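Local structure of hydrogenase maturation factor (Thermoanaerobacter tengcongensis, 3VTH) at residues A[362-374]-A[379-391]. The protein probably transfers the carbamoyl group of carbamoyl phosphate, with ATP, to the C-terminal cysteine of HypE during [NiFe]-hydrogenase maturation. Numbering follows the deposited sequence.
With APC (diphosphomethylphosphonic acid adenosyl ester), chain F.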
loop_
_atom_site.group_PDB
_atom_site.type_symbol
_atom_site.label_atom_id
_atom_site.label_comp_id
_atom_site.label_asym_id
_atom_site.label_seq_id
_atom_site.Cartn_x
_atom_site.Cartn_y
_atom_site.Cartn_z
ATOM N N ILE A 362 7.856 12.582 14.888
ATOM C CA ILE A 362 7.647 11.585 13.841
ATOM C C ILE A 362 8.905 11.669 12.997
ATOM O O ILE A 362 9.209 12.727 12.435
ATOM C CB ILE A 362 6.391 11.868 12.982
ATOM C CG1 ILE A 362 5.124 11.752 13.840
ATOM C CG2 ILE A 362 6.334 10.903 11.735
ATOM C CD1 ILE A 362 3.832 12.291 13.145
ATOM N N VAL A 363 9.659 10.572 12.955
ATOM C CA VAL A 363 10.886 10.522 12.182
ATOM C C VAL A 363 10.597 10.227 10.716
ATOM O O VAL A 363 11.142 10.878 9.825
ATOM C CB VAL A 363 11.876 9.454 12.751
ATOM C CG1 VAL A 363 13.146 9.416 11.916
ATOM C CG2 VAL A 363 12.195 9.786 14.249
ATOM N N ASN A 364 9.744 9.234 10.484
ATOM C CA ASN A 364 9.426 8.786 9.146
ATOM C C ASN A 364 7.926 8.885 8.928
ATOM O O ASN A 364 7.163 8.086 9.469
ATOM C CB ASN A 364 9.911 7.333 8.951
ATOM C CG ASN A 364 11.402 7.167 9.276
ATOM O OD1 ASN A 364 11.775 6.430 10.203
ATOM N ND2 ASN A 364 12.252 7.878 8.543
ATOM N N ARG A 365 7.488 9.862 8.144
ATOM C CA ARG A 365 6.043 10.006 7.922
ATOM C C ARG A 365 5.578 8.841 7.051
ATOM O O ARG A 365 6.383 8.264 6.302
ATOM C CB ARG A 365 5.730 11.354 7.260
ATOM C CG ARG A 365 5.816 11.330 5.731
ATOM C CD ARG A 365 5.804 12.730 5.217
ATOM N NE ARG A 365 7.095 13.388 5.399
ATOM C CZ ARG A 365 7.256 14.704 5.401
ATOM N NH1 ARG A 365 6.199 15.506 5.252
ATOM N NH2 ARG A 365 8.462 15.221 5.578
ATOM N N ILE A 366 4.293 8.478 7.158
ATOM C CA ILE A 366 3.752 7.350 6.404
ATOM C C ILE A 366 2.226 7.429 6.353
ATOM O O ILE A 366 1.577 7.618 7.369
ATOM C CB ILE A 366 4.247 5.969 6.987
ATOM C CG1 ILE A 366 3.741 4.782 6.162
ATOM C CG2 ILE A 366 3.870 5.812 8.481
ATOM C CD1 ILE A 366 4.574 3.454 6.378
ATOM N N ASP A 367 1.660 7.318 5.157
ATOM C CA ASP A 367 0.206 7.380 5.002
ATOM C C ASP A 367 -0.509 6.133 5.508
ATOM O O ASP A 367 0.107 5.086 5.675
ATOM C CB ASP A 367 -0.132 7.592 3.522
ATOM C CG ASP A 367 0.054 9.031 3.100
ATOM O OD1 ASP A 367 -0.700 9.898 3.591
ATOM O OD2 ASP A 367 0.973 9.298 2.301
ATOM N N ASP A 368 -1.816 6.237 5.709
ATOM C CA ASP A 368 -2.634 5.052 5.959
ATOM C C ASP A 368 -2.593 4.118 4.752
ATOM O O ASP A 368 -2.535 4.579 3.606
ATOM C CB ASP A 368 -4.095 5.447 6.227
ATOM C CG ASP A 368 -4.250 6.328 7.452
ATOM O OD1 ASP A 368 -3.363 6.297 8.350
ATOM O OD2 ASP A 368 -5.262 7.076 7.501
ATOM N N SER A 369 -2.595 2.816 5.016
ATOM C CA SER A 369 -2.716 1.817 3.954
ATOM C C SER A 369 -4.175 1.719 3.516
ATOM O O SER A 369 -5.077 2.060 4.280
ATOM C CB SER A 369 -2.248 0.445 4.446
ATOM O OG SER A 369 -0.847 0.443 4.631
ATOM N N VAL A 370 -4.382 1.298 2.275
ATOM C CA VAL A 370 -5.710 1.044 1.735
ATOM C C VAL A 370 -5.687 -0.361 1.155
ATOM O O VAL A 370 -4.847 -0.681 0.323
ATOM C CB VAL A 370 -6.107 2.068 0.630
ATOM C CG1 VAL A 370 -7.520 1.777 0.100
ATOM C CG2 VAL A 370 -6.018 3.516 1.182
ATOM N N THR A 371 -6.608 -1.203 1.608
ATOM C CA THR A 371 -6.597 -2.602 1.193
ATOM C C THR A 371 -8.010 -3.135 0.960
ATOM O O THR A 371 -8.984 -2.393 1.083
ATOM C CB THR A 371 -5.809 -3.477 2.178
ATOM O OG1 THR A 371 -5.452 -4.707 1.524
ATOM C CG2 THR A 371 -6.649 -3.762 3.438
ATOM N N SER A 372 -8.110 -4.403 0.586
ATOM C CA SER A 372 -9.394 -5.002 0.247
ATOM C C SER A 372 -9.211 -6.507 0.225
ATOM O O SER A 372 -8.078 -6.996 0.270
ATOM C CB SER A 372 -9.835 -4.546 -1.157
ATOM O OG SER A 372 -8.963 -5.077 -2.170
ATOM N N PHE A 373 -10.313 -7.239 0.119
ATOM C CA PHE A 373 -10.233 -8.677 -0.053
ATOM C C PHE A 373 -11.074 -9.030 -1.251
ATOM O O PHE A 373 -12.252 -8.667 -1.314
ATOM C CB PHE A 373 -10.725 -9.431 1.196
ATOM C CG PHE A 373 -10.330 -10.889 1.208
ATOM C CD1 PHE A 373 -9.127 -11.288 1.796
ATOM C CD2 PHE A 373 -11.140 -11.850 0.611
ATOM C CE1 PHE A 373 -8.745 -12.647 1.809
ATOM C CE2 PHE A 373 -10.770 -13.213 0.609
ATOM C CZ PHE A 373 -9.562 -13.603 1.209
ATOM N N ASN A 374 -10.482 -9.714 -2.214
ATOM C CA ASN A 374 -11.228 -10.074 -3.422
ATOM C C ASN A 374 -10.609 -11.284 -4.094
ATOM O O ASN A 374 -9.388 -11.426 -4.115
ATOM C CB ASN A 374 -11.283 -8.880 -4.394
ATOM C CG ASN A 374 -12.152 -9.137 -5.597
ATOM O OD1 ASN A 374 -13.271 -9.672 -5.480
ATOM N ND2 ASN A 374 -11.645 -8.761 -6.783
ATOM N N ARG A 379 -6.096 -7.821 -1.548
ATOM C CA ARG A 379 -5.631 -7.074 -2.713
ATOM C C ARG A 379 -5.342 -5.674 -2.220
ATOM O O ARG A 379 -6.249 -4.846 -2.057
ATOM C CB ARG A 379 -6.677 -7.060 -3.835
ATOM C CG ARG A 379 -7.264 -8.425 -4.160
ATOM C CD ARG A 379 -6.242 -9.349 -4.776
ATOM N NE ARG A 379 -6.738 -10.714 -4.945
ATOM C CZ ARG A 379 -6.013 -11.724 -5.444
ATOM N NH1 ARG A 379 -4.747 -11.544 -5.800
ATOM N NH2 ARG A 379 -6.552 -12.926 -5.575
ATOM N N ILE A 380 -4.074 -5.408 -1.942
ATOM C CA ILE A 380 -3.733 -4.100 -1.397
ATOM C C ILE A 380 -3.718 -3.031 -2.510
ATOM O O ILE A 380 -3.368 -3.318 -3.660
ATOM C CB ILE A 380 -2.400 -4.165 -0.631
ATOM C CG1 ILE A 380 -2.241 -2.939 0.289
ATOM C CG2 ILE A 380 -1.235 -4.285 -1.634
ATOM C CD1 ILE A 380 -1.271 -3.195 1.486
ATOM N N ILE A 381 -4.131 -1.813 -2.166
ATOM C CA ILE A 381 -4.224 -0.701 -3.121
ATOM C C ILE A 381 -3.113 0.303 -2.826
ATOM O O ILE A 381 -2.477 0.816 -3.741
ATOM C CB ILE A 381 -5.628 0.009 -3.054
ATOM C CG1 ILE A 381 -6.733 -0.902 -3.599
ATOM C CG2 ILE A 381 -5.635 1.341 -3.835
ATOM C CD1 ILE A 381 -7.514 -1.665 -2.543
ATOM N N ARG A 382 -2.901 0.586 -1.535
ATOM C CA ARG A 382 -1.886 1.530 -1.120
ATOM C C ARG A 382 -1.156 0.880 0.049
ATOM O O ARG A 382 -1.723 0.662 1.101
ATOM C CB ARG A 382 -2.519 2.876 -0.724
ATOM C CG ARG A 382 -1.470 3.966 -0.331
ATOM C CD ARG A 382 -2.185 5.280 0.079
ATOM N NE ARG A 382 -2.604 6.038 -1.102
ATOM C CZ ARG A 382 -3.117 7.272 -1.066
ATOM N NH1 ARG A 382 -3.309 7.883 0.101
ATOM N NH2 ARG A 382 -3.435 7.897 -2.204
ATOM N N ARG A 383 0.099 0.532 -0.168
ATOM C CA ARG A 383 0.849 -0.190 0.839
ATOM C C ARG A 383 1.662 0.812 1.640
ATOM O O ARG A 383 2.643 1.375 1.157
ATOM C CB ARG A 383 1.720 -1.269 0.187
ATOM C CG ARG A 383 2.523 -2.106 1.201
ATOM C CD ARG A 383 3.566 -2.993 0.486
ATOM N NE ARG A 383 4.496 -3.615 1.454
ATOM C CZ ARG A 383 4.249 -4.760 2.082
ATOM N NH1 ARG A 383 3.118 -5.426 1.859
ATOM N NH2 ARG A 383 5.130 -5.262 2.946
ATOM N N ALA A 384 1.239 1.043 2.872
ATOM C CA ALA A 384 1.843 2.104 3.688
ATOM C C ALA A 384 1.782 1.717 5.160
ATOM O O ALA A 384 2.269 0.638 5.520
ATOM C CB ALA A 384 1.173 3.475 3.405
ATOM N N ARG A 385 1.208 2.557 6.021
ATOM C CA ARG A 385 1.267 2.292 7.472
ATOM C C ARG A 385 0.792 0.877 7.840
ATOM O O ARG A 385 -0.256 0.418 7.353
ATOM C CB ARG A 385 0.472 3.327 8.290
ATOM C CG ARG A 385 0.538 3.059 9.825
ATOM C CD ARG A 385 -0.268 4.046 10.665
ATOM N NE ARG A 385 -1.612 4.289 10.153
ATOM C CZ ARG A 385 -2.651 3.459 10.263
ATOM N NH1 ARG A 385 -2.549 2.284 10.895
ATOM N NH2 ARG A 385 -3.824 3.820 9.741
ATOM N N GLY A 386 1.553 0.194 8.702
ATOM C CA GLY A 386 1.159 -1.154 9.137
ATOM C C GLY A 386 1.644 -2.276 8.232
ATOM O O GLY A 386 1.675 -3.432 8.662
ATOM N N TYR A 387 2.047 -1.939 7.000
ATOM C CA TYR A 387 2.619 -2.909 6.047
ATOM C C TYR A 387 4.076 -2.578 5.727
ATOM O O TYR A 387 4.974 -3.358 6.012
ATOM C CB TYR A 387 1.800 -2.956 4.746
ATOM C CG TYR A 387 0.411 -3.534 4.906
ATOM C CD1 TYR A 387 0.101 -4.813 4.400
ATOM C CD2 TYR A 387 -0.588 -2.824 5.595
ATOM C CE1 TYR A 387 -1.179 -5.353 4.557
ATOM C CE2 TYR A 387 -1.864 -3.356 5.758
ATOM C CZ TYR A 387 -2.161 -4.615 5.235
ATOM O OH TYR A 387 -3.447 -5.117 5.383
ATOM N N ALA A 388 4.304 -1.422 5.111
ATOM C CA ALA A 388 5.648 -0.907 4.946
ATOM C C ALA A 388 6.204 -0.526 6.314
ATOM O O ALA A 388 5.471 -0.015 7.169
ATOM C CB ALA A 388 5.653 0.306 4.014
ATOM N N PRO A 389 7.516 -0.711 6.514
ATOM C CA PRO A 389 8.502 -1.108 5.517
ATOM C C PRO A 389 8.856 -2.614 5.530
ATOM O O PRO A 389 9.997 -2.978 5.220
ATOM C CB PRO A 389 9.724 -0.314 5.953
ATOM C CG PRO A 389 9.639 -0.390 7.493
ATOM C CD PRO A 389 8.146 -0.371 7.807
ATOM N N GLN A 390 7.921 -3.475 5.921
ATOM C CA GLN A 390 8.204 -4.928 5.905
ATOM C C GLN A 390 8.578 -5.334 4.476
ATOM O O GLN A 390 7.837 -5.012 3.516
ATOM C CB GLN A 390 7.017 -5.748 6.425
ATOM C CG GLN A 390 7.225 -7.282 6.378
ATOM C CD GLN A 390 6.081 -8.062 7.023
ATOM O OE1 GLN A 390 5.253 -7.506 7.740
ATOM N NE2 GLN A 390 6.042 -9.367 6.769
ATOM N N PRO A 391 9.733 -6.014 4.322
ATOM C CA PRO A 391 10.181 -6.352 2.977
ATOM C C PRO A 391 9.399 -7.512 2.359
ATOM O O PRO A 391 8.755 -8.289 3.073
ATOM C CB PRO A 391 11.639 -6.747 3.184
ATOM C CG PRO A 391 11.657 -7.329 4.619
ATOM C CD PRO A 391 10.711 -6.429 5.357
HETATM P PG APC F . -4.341 14.155 -1.421
HETATM O O1G APC F . -4.076 13.971 0.052
HETATM O O2G APC F . -5.689 14.778 -1.688
HETATM O O3G APC F . -3.229 14.822 -2.177
HETATM P PB APC F . -4.830 11.314 -1.465
HETATM O O1B APC F . -3.692 10.931 -0.570
HETATM O O2B APC F . -5.093 10.360 -2.612
HETATM O O3B APC F . -4.432 12.715 -2.148
HETATM P PA APC F . -6.511 10.844 1.149
HETATM O O1A APC F . -7.915 11.125 1.630
HETATM O O2A APC F . -5.426 11.251 2.078
HETATM C C3A APC F . -6.352 11.617 -0.507
HETATM O "O5'" APC F . -6.288 9.264 0.917
HETATM C "C5'" APC F . -7.328 8.293 0.993
HETATM C "C4'" APC F . -7.156 7.315 -0.167
HETATM O "O4'" APC F . -8.136 6.286 0.012
HETATM C "C3'" APC F . -7.445 8.002 -1.504
HETATM O "O3'" APC F . -6.521 7.590 -2.527
HETATM C "C2'" APC F . -8.824 7.495 -1.871
HETATM O "O2'" APC F . -9.078 7.549 -3.288
HETATM C "C1'" APC F . -8.846 6.116 -1.214
HETATM N N9 APC F . -10.249 5.790 -0.985
HETATM C C8 APC F . -11.071 6.286 -0.022
HETATM N N7 APC F . -12.319 5.776 -0.174
HETATM C C5 APC F . -12.292 4.954 -1.245
HETATM C C6 APC F . -13.258 4.100 -1.970
HETATM N N6 APC F . -14.541 4.005 -1.565
HETATM N N1 APC F . -12.813 3.412 -3.045
HETATM C C2 APC F . -11.531 3.473 -3.463
HETATM N N3 APC F . -10.591 4.227 -2.871
HETATM C C4 APC F . -10.921 4.968 -1.776
HETATM O O HOH W 1 -0.822 7.077 8.800
HETATM O O HOH W 2 -3.652 6.837 2.447
HETATM O O HOH W 3 -2.769 1.541 7.648
#
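Val-370 and Arg-382 form the antiparallel, hydrogen-bonded bridge of a buried hairpin-like contact, in which the chain after strand 370-374 turns back along it. Strand 283-287 flanks 370-374 on its other edge. Val-370 O accepts both Arg-382 N, at 3.0 Å, and Ile-381 N, at 2.8 Å. Ile-381 and Arg-382 thus both face Val-370, and the returning chain bulges. Arg-382 CG lies opposite its own N (chi1 -177°), carrying the chain past Val-370 before it bends at chi3. Its NH1 and NH2 donate to O1B and O2B, the two non-bridging oxygens on the APC beta phosphorus; NH2 to O2B is 3.0 Å. Val-370 CG2 lies 3.7 Å from APC O4'. Further along, Ser-369 OG accepts from Ala-384 N and donates to Arg-385 O, so both its polar roles are used. Arg-385 forms a side-on salt bridge with Asp-368, NE and NH2 both reaching OD1, NH2 at 2.9 Å. The carboxylate and guanidinium planes stand 78° apart. At the other end, Arg-379 NE gives a nearly straight bond of 2.9 Å to Asn-374 O (175°), in its guanidinium plane. Its NH1 also binds Asn-727 O. A leucine here has neither donor; both carbonyls would probably be left without these partners and the turn less firmly tied to the C-terminal part. The arrangement is a classic beta bulge, set at the nucleotide pocket of the YrdC-like domain.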